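Local structure of Alr1585 protein (Nostoc sp., 5C2I) at the interface of chains A and B. The protein is a haem-containing dye-decolorizing (DyP-type) peroxidase that uses hydrogen peroxide to oxidise its substrates and assembles as a tetramer of two asymmetric dimers. Numbering follows the deposited sequence. Chains: chain A/B, Alr1585 protein.

The interface of chains A and B. Residues chain A 163, 182-184; chain B 163-164, 167, 182.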
loop_
_atom_site.group_PDB
_atom_site.type_symbol
_atom_site.label_atom_id
_atom_site.label_comp_id
_atom_site.label_asym_id
_atom_site.label_seq_id
_atom_site.Cartn_x
_atom_site.Cartn_y
_atom_site.Cartn_z
ATOM N N LEU A 163 8.806 -2.232 21.161
ATOM C CA LEU A 163 8.052 -1.872 22.375
ATOM C C LEU A 163 8.140 -2.999 23.415
ATOM O O LEU A 163 8.274 -2.713 24.614
ATOM C CB LEU A 163 6.601 -1.557 22.060
ATOM C CG LEU A 163 6.431 -0.373 21.114
ATOM C CD1 LEU A 163 4.978 -0.261 20.669
ATOM C CD2 LEU A 163 6.893 0.944 21.712
ATOM N N ARG A 182 10.419 10.075 28.265
ATOM C CA ARG A 182 10.496 9.135 27.144
ATOM C C ARG A 182 10.123 9.831 25.839
ATOM O O ARG A 182 9.166 10.612 25.788
ATOM C CB ARG A 182 9.590 7.927 27.377
ATOM C CG ARG A 182 9.515 6.945 26.219
ATOM C CD ARG A 182 8.712 5.680 26.533
ATOM N NE ARG A 182 8.451 4.884 25.333
ATOM C CZ ARG A 182 8.233 3.588 25.292
ATOM N NH1 ARG A 182 8.286 2.832 26.386
ATOM N NH2 ARG A 182 7.987 3.029 24.118
ATOM N N GLU A 183 10.840 9.470 24.777
ATOM C CA GLU A 183 10.414 9.737 23.417
ATOM C C GLU A 183 10.358 8.435 22.609
ATOM O O GLU A 183 11.111 7.474 22.871
ATOM C CB GLU A 183 11.346 10.734 22.733
ATOM C CG GLU A 183 11.427 12.124 23.388
ATOM C CD GLU A 183 10.187 12.980 23.206
ATOM O OE1 GLU A 183 9.318 12.690 22.344
ATOM O OE2 GLU A 183 10.082 13.990 23.962
ATOM N N ASP A 184 9.481 8.439 21.599
ATOM C CA ASP A 184 9.392 7.383 20.612
ATOM C C ASP A 184 9.616 8.037 19.248
ATOM O O ASP A 184 8.701 8.605 18.665
ATOM C CB ASP A 184 8.019 6.714 20.661
ATOM C CG ASP A 184 7.871 5.783 21.856
ATOM O OD1 ASP A 184 7.567 6.269 22.990
ATOM O OD2 ASP A 184 8.114 4.568 21.664
ATOM N N LEU B 163 1.875 6.253 20.620
ATOM C CA LEU B 163 3.102 6.431 21.407
ATOM C C LEU B 163 3.362 7.921 21.729
ATOM O O LEU B 163 3.730 8.261 22.876
ATOM C CB LEU B 163 4.294 5.833 20.701
ATOM C CG LEU B 163 4.184 4.340 20.436
ATOM C CD1 LEU B 163 5.322 3.898 19.529
ATOM C CD2 LEU B 163 4.153 3.512 21.698
ATOM N N GLN B 164 3.133 8.801 20.755
ATOM C CA GLN B 164 3.324 10.247 20.966
ATOM C C GLN B 164 2.361 10.796 22.020
ATOM O O GLN B 164 2.748 11.568 22.924
ATOM C CB GLN B 164 3.155 11.045 19.675
ATOM C CG GLN B 164 3.961 10.538 18.481
ATOM C CD GLN B 164 5.442 10.308 18.771
ATOM O OE1 GLN B 164 6.170 11.237 19.121
ATOM N NE2 GLN B 164 5.895 9.085 18.617
ATOM N N ASN B 167 3.356 9.679 25.422
ATOM C CA ASN B 167 4.491 10.412 25.946
ATOM C C ASN B 167 4.100 11.822 26.414
ATOM O O ASN B 167 4.681 12.353 27.349
ATOM C CB ASN B 167 5.615 10.469 24.902
ATOM C CG ASN B 167 6.251 9.117 24.676
ATOM O OD1 ASN B 167 6.179 8.224 25.534
ATOM N ND2 ASN B 167 6.906 8.951 23.510
ATOM N N ARG B 182 4.694 -1.101 32.538
ATOM C CA ARG B 182 4.068 -0.754 31.257
ATOM C C ARG B 182 3.959 -1.997 30.386
ATOM O O ARG B 182 4.890 -2.829 30.345
ATOM C CB ARG B 182 4.884 0.312 30.506
ATOM C CG ARG B 182 4.366 0.625 29.109
ATOM C CD ARG B 182 5.086 1.774 28.441
ATOM N NE ARG B 182 4.735 1.859 27.016
ATOM C CZ ARG B 182 4.768 2.970 26.278
ATOM N NH1 ARG B 182 5.097 4.146 26.796
ATOM N NH2 ARG B 182 4.426 2.900 25.003
HETATM O O HOH W 1 5.027 5.731 24.240
HETATM O O HOH W 2 7.729 10.755 21.269
#
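A:Asp184 and B:Asn167 meet where strand 177-186 of chain A faces helix 159-176 of chain B. The side-chain amide nitrogen ND2 of B:Asn167 gives a hydrogen bond of 2.8 Å to the carboxylate oxygen OD1 of A:Asp184, arriving on its anti lone pair with the two flat groups nearly coplanar. One turn earlier on the helix, B:Gln164, its chain bent at chi2 (-50°), sends NE2 to the backbone O of A:Asp184 at 2.8 Å.

The carboxylate is held from its own side as well. A:Arg182 holds it with two nitrogens, NE and NH2: NE bonds OD1 at 2.9 Å on the syn side, somewhat out of plane, and NH2 bonds OD2 along its syn lone pair. OD1 therefore takes donors from both chains, and the two bonds from A:Arg182, together with the one from B:Asn167, should hold the carboxylate from turning.

At the two-fold axis the guanidinium groups of A:Arg182 and B:Arg182 approach from opposite sides and stack in parallel but offset, planes 6° apart, the NH1 of each lying over the rim of the other, with CZ to CZ 3.7 Å. Each CG lies anti to the backbone N (chi1 175° in chain A), and the chain runs extended to NE, carrying the flat head to the axis. Their like charges are probably offset by the aspartates. With an alanine in place of A:Arg182, the carboxylate of A:Asp184 would probably lose its charged mate and be freer to turn away from B:Asn167, while B:Arg182 would lose its stacking partner.

Beside the stack, A:Leu163 and B:Leu163 meet tip to tip, CD2 to CD2 at 3.8 Å, and the CB of B:Leu163 packs against the carboxylate carbon of A:Asp184.

Waters bridge the seam as well: water 1 connects A:Asp184 OD1 with B:Arg182, B:Asn167 OD1 and B:Leu163 O; water 2 links A:Glu183 OE1 and the backbone N of A:Asp184 to B:Gln164 OE1 and B:Asn167 ND2.

Repeated across the two-fold, this helix-to-strand contact helps join two peroxidase subunits within the tetramer.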